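Local structure of DNA polymerase (Bacillus phage phi29, 2PY5) at residues F[71-76]-F[406-412]; F[133-139]-F[172-176]. The protein replicates the viral genome by protein-primed, strand-displacing DNA synthesis of high processivity and fidelity, and carries a 3'-5' exonuclease activity. The protein carries 2 engineered substitutions. One frame throughout, in Å; residues are numbered along the deposited sequence.

Contact 1: residues F[71-76]-F[406-412]; sequences INWLER and LKENGAL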
ATOM      1  N   ILE F  71     -23.874  -6.883   1.089  1.00 30.51           N
ATOM      2  CA  ILE F  71     -24.755  -5.771   0.709  1.00 29.56           C
ATOM      3  C   ILE F  71     -25.866  -6.238  -0.249  1.00 29.72           C
ATOM      4  O   ILE F  71     -27.021  -5.815  -0.111  1.00 31.71           O
ATOM      5  CB  ILE F  71     -23.976  -4.544   0.205  1.00 30.20           C
ATOM      6  CG1 ILE F  71     -23.120  -3.983   1.345  1.00 32.28           C
ATOM      7  CG2 ILE F  71     -24.943  -3.442  -0.246  1.00 33.49           C
ATOM      8  CD1 ILE F  71     -22.262  -2.799   0.935  1.00 33.43           C
ATOM      9  N   ASN F  72     -25.518  -7.096  -1.212  1.00 28.74           N
ATOM     10  CA  ASN F  72     -26.541  -7.709  -2.057  1.00 28.92           C
ATOM     11  C   ASN F  72     -27.624  -8.386  -1.208  1.00 29.31           C
ATOM     12  O   ASN F  72     -28.803  -8.296  -1.507  1.00 31.47           O
ATOM     13  CB  ASN F  72     -25.920  -8.724  -3.026  1.00 30.00           C
ATOM     14  CG  ASN F  72     -25.472  -8.089  -4.333  1.00 31.84           C
ATOM     15  OD1 ASN F  72     -24.312  -7.629  -4.459  1.00 33.40           O
ATOM     16  ND2 ASN F  72     -26.363  -8.025  -5.284  1.00 27.58           N
ATOM     17  N   TRP F  73     -27.227  -9.065  -0.136  1.00 30.45           N
ATOM     18  CA  TRP F  73     -28.208  -9.725   0.732  1.00 30.55           C
ATOM     19  C   TRP F  73     -29.043  -8.693   1.492  1.00 28.20           C
ATOM     20  O   TRP F  73     -30.265  -8.778   1.519  1.00 30.45           O
ATOM     21  CB  TRP F  73     -27.518 -10.670   1.717  1.00 31.84           C
ATOM     22  CG  TRP F  73     -28.465 -11.484   2.563  1.00 30.70           C
ATOM     23  CD1 TRP F  73     -28.906 -12.752   2.302  1.00 32.38           C
ATOM     24  CD2 TRP F  73     -29.096 -11.092   3.796  1.00 31.58           C
ATOM     25  NE1 TRP F  73     -29.761 -13.168   3.275  1.00 32.75           N
ATOM     26  CE2 TRP F  73     -29.902 -12.177   4.211  1.00 31.79           C
ATOM     27  CE3 TRP F  73     -29.058  -9.941   4.588  1.00 32.17           C
ATOM     28  CZ2 TRP F  73     -30.662 -12.142   5.378  1.00 32.29           C
ATOM     29  CZ3 TRP F  73     -29.797  -9.904   5.747  1.00 31.02           C
ATOM     30  CH2 TRP F  73     -30.612 -10.997   6.126  1.00 32.59           C
ATOM     31  N   LEU F  74     -28.368  -7.704   2.086  1.00 28.88           N
ATOM     32  CA  LEU F  74     -29.050  -6.705   2.883  1.00 28.82           C
ATOM     33  C   LEU F  74     -30.158  -6.050   2.071  1.00 30.86           C
ATOM     34  O   LEU F  74     -31.272  -5.938   2.534  1.00 31.69           O
ATOM     35  CB  LEU F  74     -28.059  -5.654   3.421  1.00 31.12           C
ATOM     36  CG  LEU F  74     -27.119  -6.154   4.510  1.00 31.02           C
ATOM     37  CD1 LEU F  74     -25.963  -5.180   4.676  1.00 31.44           C
ATOM     38  CD2 LEU F  74     -27.849  -6.319   5.842  1.00 31.36           C
ATOM     39  N   GLU F  75     -29.828  -5.655   0.838  1.00 29.20           N
ATOM     40  CA  GLU F  75     -30.762  -4.954  -0.049  1.00 30.87           C
ATOM     41  C   GLU F  75     -31.972  -5.791  -0.437  1.00 32.57           C
ATOM     42  O   GLU F  75     -33.008  -5.230  -0.785  1.00 33.72           O
ATOM     43  CB  GLU F  75     -30.022  -4.485  -1.304  1.00 30.61           C
ATOM     44  CG  GLU F  75     -29.038  -3.336  -1.024  1.00 31.30           C
ATOM     45  CD  GLU F  75     -29.731  -2.000  -0.872  1.00 33.24           C
ATOM     46  OE1 GLU F  75     -30.808  -1.807  -1.490  1.00 34.31           O
ATOM     47  OE2 GLU F  75     -29.195  -1.116  -0.162  1.00 33.28           O
ATOM     48  N   ARG F  76     -31.843  -7.120  -0.393  1.00 31.44           N
ATOM     49  CA  ARG F  76     -32.955  -8.015  -0.725  1.00 32.59           C
ATOM     50  C   ARG F  76     -33.713  -8.536   0.492  1.00 32.99           C
ATOM     51  O   ARG F  76     -34.705  -9.256   0.354  1.00 31.20           O
ATOM     52  CB  ARG F  76     -32.431  -9.189  -1.543  1.00 32.53           C
ATOM     53  CG  ARG F  76     -31.967  -8.805  -2.942  1.00 31.67           C
ATOM     54  CD  ARG F  76     -31.307  -9.975  -3.587  1.00 33.85           C
ATOM     55  NE  ARG F  76     -31.012  -9.750  -5.005  1.00 35.25           N
ATOM     56  CZ  ARG F  76     -29.952  -9.069  -5.439  1.00 34.38           C
ATOM     57  NH1 ARG F  76     -29.087  -8.537  -4.598  1.00 35.27           N
ATOM     58  NH2 ARG F  76     -29.756  -8.922  -6.737  1.00 36.14           N
ATOM     59  N   LEU F 406     -28.659  -0.830  -5.347  1.00 34.75           N
ATOM     60  CA  LEU F 406     -28.937  -1.888  -6.319  1.00 34.74           C
ATOM     61  C   LEU F 406     -29.400  -1.264  -7.622  1.00 35.04           C
ATOM     62  O   LEU F 406     -30.385  -0.525  -7.657  1.00 37.33           O
ATOM     63  CB  LEU F 406     -29.993  -2.876  -5.812  1.00 36.69           C
ATOM     64  CG  LEU F 406     -29.598  -4.048  -4.919  1.00 36.52           C
ATOM     65  CD1 LEU F 406     -30.750  -5.065  -4.941  1.00 38.31           C
ATOM     66  CD2 LEU F 406     -28.269  -4.732  -5.291  1.00 39.08           C
ATOM     67  N   LYS F 407     -28.673  -1.563  -8.689  1.00 34.80           N
ATOM     68  CA  LYS F 407     -29.035  -1.130 -10.038  1.00 36.85           C
ATOM     69  C   LYS F 407     -30.265  -1.914 -10.531  1.00 37.88           C
ATOM     70  O   LYS F 407     -30.677  -2.897  -9.907  1.00 33.94           O
ATOM     71  CB  LYS F 407     -27.838  -1.325 -10.985  1.00 36.93           C
ATOM     72  CG  LYS F 407     -26.597  -0.552 -10.579  1.00 36.82           C
ATOM     73  CD  LYS F 407     -25.460  -0.614 -11.611  1.00 38.80           C
ATOM     74  CE  LYS F 407     -24.874  -2.010 -11.766  1.00 40.43           C
ATOM     75  NZ  LYS F 407     -23.696  -2.011 -12.695  1.00 42.22           N
ATOM     76  N   GLU F 408     -30.860  -1.464 -11.638  1.00 40.89           N
ATOM     77  CA  GLU F 408     -32.042  -2.132 -12.211  1.00 42.87           C
ATOM     78  C   GLU F 408     -31.830  -3.630 -12.441  1.00 41.15           C
ATOM     79  O   GLU F 408     -32.751  -4.435 -12.231  1.00 40.73           O
ATOM     80  CB  GLU F 408     -32.452  -1.471 -13.529  1.00 45.59           C
ATOM     81  N   ASN F 409     -30.612  -3.996 -12.853  1.00 38.84           N
ATOM     82  CA  ASN F 409     -30.266  -5.392 -13.128  1.00 37.29           C
ATOM     83  C   ASN F 409     -30.016  -6.236 -11.872  1.00 35.29           C
ATOM     84  O   ASN F 409     -29.830  -7.450 -11.974  1.00 35.92           O
ATOM     85  CB  ASN F 409     -29.047  -5.473 -14.061  1.00 38.16           C
ATOM     86  CG  ASN F 409     -27.775  -4.936 -13.426  1.00 39.18           C
ATOM     87  OD1 ASN F 409     -27.785  -4.444 -12.296  1.00 35.30           O
ATOM     88  ND2 ASN F 409     -26.671  -5.010 -14.162  1.00 41.71           N
ATOM     89  N   GLY F 410     -29.995  -5.597 -10.701  1.00 32.09           N
ATOM     90  CA  GLY F 410     -29.817  -6.309  -9.442  1.00 31.95           C
ATOM     91  C   GLY F 410     -28.364  -6.397  -8.989  1.00 29.93           C
ATOM     92  O   GLY F 410     -28.063  -7.059  -7.988  1.00 31.05           O
ATOM     93  N   ALA F 411     -27.452  -5.764  -9.732  1.00 29.51           N
ATOM     94  CA  ALA F 411     -26.042  -5.673  -9.314  1.00 28.45           C
ATOM     95  C   ALA F 411     -25.809  -4.376  -8.551  1.00 26.53           C
ATOM     96  O   ALA F 411     -26.555  -3.404  -8.720  1.00 28.73           O
ATOM     97  CB  ALA F 411     -25.109  -5.733 -10.520  1.00 29.22           C
ATOM     98  N   LEU F 412     -24.778  -4.358  -7.703  1.00 25.79           N
ATOM     99  CA  LEU F 412     -24.430  -3.159  -6.974  1.00 29.43           C
ATOM    100  C   LEU F 412     -23.835  -2.086  -7.879  1.00 28.37           C
ATOM    101  O   LEU F 412     -22.965  -2.371  -8.717  1.00 29.70           O
ATOM    102  CB  LEU F 412     -23.422  -3.483  -5.872  1.00 29.93           C
ATOM    103  CG  LEU F 412     -23.985  -4.219  -4.665  1.00 34.15           C
ATOM    104  CD1 LEU F 412     -22.888  -4.485  -3.670  1.00 34.77           C
ATOM    105  CD2 LEU F 412     -25.132  -3.409  -4.018  1.00 36.79           C
TER
HETATM  106  O   HOH W   1     -30.638   0.036  -3.511  1.00 30.03           O
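N72 and L412 bring the two backbones closest, 7.0 Å between their CA atoms, with E75 and L406 at 7.2 Å: the 71-76 part of helix 63-76 faces the two legs of the hairpin between strands 402-406 and 412-416. The type I turn K407 to G410 is closed by G410 N to K407 O at 2.9 Å, and K407 N to A411 O (2.8 Å) joins the legs. R76 runs extended from CG to NE, which carries its guanidinium to the turn: NH2 donates to G410 O at 2.8 Å, in the carbonyl plane on a lone pair. NH1 donates to N72 O; both acceptors lie close to the guanidinium plane (2° out of it for N72 O, 13° for G410 O), which holds its rotation, while L406 CD1 sits over one face, toward its rim, 3.8 Å above the plane. L406 CG packs on E75 CB (3.7 Å), and I71 CG2 meets L412 CD2 at 3.8 Å. A water joins E75 OE1 to L406 N, and OE2 is bonded to Y90. L406 and L412 supply the apolar part while R76 and one water satisfy backbone groups of the hairpin, joining the exonuclease region to TPR2, whose K407 pairs with a DNA phosphate.

Contact 2: residues F[133-139]-F[172-176]; sequences IAKDFKL and IIAEA
Within the exonuclease region, the C-terminal end of the short helix 130-136 and the turn that follows it pack against the middle of the long helix 160-182. A134 and I172 mark the closest backbone approach, 6.1 Å between CA atoms, and no hydrogen bond crosses; the contact is apolar. I133 spreads its two branches over different partners. Its CG2, anti to the backbone N, touches A176 CB at 3.6 Å and also lies over one face of the F137 ring, offset toward the rim. Its CD1 reaches I173 CD1 at 3.7 Å, side chains crossing at about a right angle. I173 starts out pointing away from the short helix, and a bend at chi2 (-57°) accompanies the return of its CD1 to the interface. The small A134 lets I172 come close, A134 CB to I172 CD1 at 3.8 Å. F137 approaches A176 CB obliquely through CD2 at 3.9 Å, while its ring also packs on A377, Q380 and L381 of helix 376-387 in the polymerization region.

Beyond the helix, K138 takes positive phi (59°), and two bonds back into the last turn, L139 N to A134 O at 2.8 Å and K138 N to K135 O, make a Schellman motif. This reversal turns L139 toward helix 160-182, where CD1 lies 3.5 Å from I172 O and the side chain passes E175 in the opposite direction, CD2 resting 3.5 Å from E175 OE1. E175 OE1 also lies beside L139 CB, and E175 CB lies against both leucine methyls. I133 and I173 also both touch H61, which interacts with the terminal protein, and I173 lies near S122, which binds single-stranded DNA. The whole is a helix-to-helix apolar interface closed by a Schellman C-cap, whose following leucine extends the hydrophobic surface.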
ATOM      1  N   ILE F 133       0.467 -13.697   5.252  1.00 29.74           N
ATOM      2  CA  ILE F 133       0.293 -13.549   6.697  1.00 28.89           C
ATOM      3  C   ILE F 133       0.651 -14.835   7.427  1.00 29.29           C
ATOM      4  O   ILE F 133       1.384 -14.817   8.399  1.00 28.11           O
ATOM      5  CB  ILE F 133      -1.150 -13.133   7.067  1.00 30.84           C
ATOM      6  CG1 ILE F 133      -1.431 -11.717   6.554  1.00 30.38           C
ATOM      7  CG2 ILE F 133      -1.351 -13.206   8.597  1.00 30.66           C
ATOM      8  CD1 ILE F 133      -2.894 -11.325   6.511  1.00 32.17           C
ATOM      9  N   ALA F 134       0.156 -15.967   6.952  1.00 28.62           N
ATOM     10  CA  ALA F 134       0.464 -17.231   7.625  1.00 29.92           C
ATOM     11  C   ALA F 134       1.969 -17.501   7.624  1.00 29.40           C
ATOM     12  O   ALA F 134       2.539 -17.907   8.635  1.00 30.81           O
ATOM     13  CB  ALA F 134      -0.300 -18.387   6.978  1.00 31.91           C
ATOM     14  N   LYS F 135       2.617 -17.255   6.489  1.00 30.24           N
ATOM     15  CA  LYS F 135       4.055 -17.475   6.362  1.00 29.45           C
ATOM     16  C   LYS F 135       4.851 -16.588   7.320  1.00 29.69           C
ATOM     17  O   LYS F 135       5.646 -17.074   8.122  1.00 29.67           O
ATOM     18  CB  LYS F 135       4.493 -17.199   4.922  1.00 32.00           C
ATOM     19  N   ASP F 136       4.602 -15.284   7.232  1.00 29.87           N
ATOM     20  CA  ASP F 136       5.385 -14.289   7.977  1.00 30.81           C
ATOM     21  C   ASP F 136       5.083 -14.303   9.476  1.00 29.96           C
ATOM     22  O   ASP F 136       5.973 -14.033  10.300  1.00 29.09           O
ATOM     23  CB  ASP F 136       5.127 -12.884   7.420  1.00 33.61           C
ATOM     24  CG  ASP F 136       5.638 -12.703   6.003  1.00 35.82           C
ATOM     25  OD1 ASP F 136       6.520 -13.481   5.560  1.00 37.37           O
ATOM     26  OD2 ASP F 136       5.153 -11.764   5.335  1.00 37.94           O
ATOM     27  N   PHE F 137       3.842 -14.629   9.830  1.00 29.53           N
ATOM     28  CA  PHE F 137       3.419 -14.673  11.233  1.00 29.40           C
ATOM     29  C   PHE F 137       3.636 -16.054  11.855  1.00 31.50           C
ATOM     30  O   PHE F 137       3.320 -16.256  13.028  1.00 33.36           O
ATOM     31  CB  PHE F 137       1.944 -14.266  11.386  1.00 30.82           C
ATOM     32  CG  PHE F 137       1.695 -12.772  11.321  1.00 32.76           C
ATOM     33  CD1 PHE F 137       2.059 -12.032  10.202  1.00 33.21           C
ATOM     34  CD2 PHE F 137       1.054 -12.118  12.371  1.00 35.34           C
ATOM     35  CE1 PHE F 137       1.824 -10.648  10.149  1.00 34.54           C
ATOM     36  CE2 PHE F 137       0.809 -10.740  12.316  1.00 34.75           C
ATOM     37  CZ  PHE F 137       1.190 -10.015  11.207  1.00 32.15           C
ATOM     38  N   LYS F 138       4.193 -16.988  11.076  1.00 31.78           N
ATOM     39  CA  LYS F 138       4.514 -18.352  11.532  1.00 32.44           C
ATOM     40  C   LYS F 138       3.274 -19.097  12.028  1.00 33.25           C
ATOM     41  O   LYS F 138       3.291 -19.699  13.103  1.00 35.09           O
ATOM     42  CB  LYS F 138       5.607 -18.343  12.608  1.00 34.05           C
ATOM     43  CG  LYS F 138       6.793 -17.470  12.280  1.00 36.06           C
ATOM     44  CD  LYS F 138       7.498 -17.884  10.991  1.00 39.23           C
ATOM     45  CE  LYS F 138       8.239 -19.197  11.135  1.00 42.35           C
ATOM     46  NZ  LYS F 138       9.298 -19.345  10.090  1.00 45.19           N
ATOM     47  N   LEU F 139       2.223 -19.058  11.210  1.00 33.34           N
ATOM     48  CA  LEU F 139       0.926 -19.672  11.514  1.00 35.94           C
ATOM     49  C   LEU F 139       0.707 -20.858  10.573  1.00 39.61           C
ATOM     50  O   LEU F 139       1.222 -20.863   9.453  1.00 40.93           O
ATOM     51  CB  LEU F 139      -0.202 -18.643  11.334  1.00 34.56           C
ATOM     52  CG  LEU F 139      -0.063 -17.313  12.089  1.00 33.25           C
ATOM     53  CD1 LEU F 139      -1.219 -16.392  11.742  1.00 35.12           C
ATOM     54  CD2 LEU F 139       0.013 -17.568  13.588  1.00 34.51           C
ATOM     55  N   ILE F 172      -6.273 -18.519  10.314  1.00 29.57           N
ATOM     56  CA  ILE F 172      -5.056 -17.713  10.080  1.00 29.71           C
ATOM     57  C   ILE F 172      -5.326 -16.252  10.465  1.00 30.37           C
ATOM     58  O   ILE F 172      -4.548 -15.642  11.216  1.00 29.36           O
ATOM     59  CB  ILE F 172      -4.594 -17.789   8.615  1.00 31.61           C
ATOM     60  CG1 ILE F 172      -3.966 -19.153   8.330  1.00 31.06           C
ATOM     61  CG2 ILE F 172      -3.577 -16.654   8.302  1.00 31.07           C
ATOM     62  CD1 ILE F 172      -3.948 -19.512   6.861  1.00 31.41           C
ATOM     63  N   ILE F 173      -6.420 -15.696   9.950  1.00 30.99           N
ATOM     64  CA  ILE F 173      -6.767 -14.306  10.241  1.00 29.87           C
ATOM     65  C   ILE F 173      -7.141 -14.128  11.736  1.00 30.66           C
ATOM     66  O   ILE F 173      -6.736 -13.152  12.354  1.00 30.69           O
ATOM     67  CB  ILE F 173      -7.854 -13.774   9.291  1.00 31.87           C
ATOM     68  CG1 ILE F 173      -7.321 -13.708   7.845  1.00 32.91           C
ATOM     69  CG2 ILE F 173      -8.333 -12.401   9.748  1.00 31.40           C
ATOM     70  CD1 ILE F 173      -6.042 -12.843   7.642  1.00 33.56           C
ATOM     71  N   ALA F 174      -7.854 -15.088  12.321  1.00 29.88           N
ATOM     72  CA  ALA F 174      -8.114 -15.034  13.769  1.00 28.59           C
ATOM     73  C   ALA F 174      -6.829 -14.990  14.583  1.00 28.80           C
ATOM     74  O   ALA F 174      -6.712 -14.207  15.523  1.00 30.47           O
ATOM     75  CB  ALA F 174      -8.970 -16.223  14.220  1.00 28.33           C
ATOM     76  N   GLU F 175      -5.872 -15.855  14.253  1.00 29.34           N
ATOM     77  CA  GLU F 175      -4.612 -15.923  14.995  1.00 29.17           C
ATOM     78  C   GLU F 175      -3.811 -14.627  14.846  1.00 28.62           C
ATOM     79  O   GLU F 175      -3.247 -14.119  15.817  1.00 28.09           O
ATOM     80  CB  GLU F 175      -3.783 -17.124  14.544  1.00 29.88           C
ATOM     81  CG  GLU F 175      -4.402 -18.482  14.970  1.00 30.85           C
ATOM     82  CD  GLU F 175      -3.661 -19.700  14.429  1.00 35.53           C
ATOM     83  OE1 GLU F 175      -2.855 -19.555  13.485  1.00 42.96           O
ATOM     84  OE2 GLU F 175      -3.881 -20.811  14.962  1.00 37.43           O
ATOM     85  N   ALA F 176      -3.747 -14.117  13.622  1.00 27.92           N
ATOM     86  CA  ALA F 176      -2.967 -12.911  13.342  1.00 28.33           C
ATOM     87  C   ALA F 176      -3.601 -11.690  14.007  1.00 28.46           C
ATOM     88  O   ALA F 176      -2.895 -10.890  14.617  1.00 27.72           O
ATOM     89  CB  ALA F 176      -2.808 -12.687  11.834  1.00 29.75           C
TER

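Contact 1 and contact 2 lie with their centres 34 Å apart and nearest atoms about 19 Å apart, so they do not touch. Along the chain the order is 71-76, 133-139, 172-176, 406-412: contact 2 is nested inside the loop that contact 1 closes. Three of the four segments belong to the exonuclease region, whose mixed sheet includes strands 8-15 and 89-94; side chains of contact 2 touch the former and those of contact 1 the latter. The fourth, 406-412, comes from the polymerization region. Contact 1 therefore joins the exonuclease region to the TPR2 part of the polymerization region, whereas contact 2 joins helices within the exonuclease region and meets the polymerization region through helix 376-387.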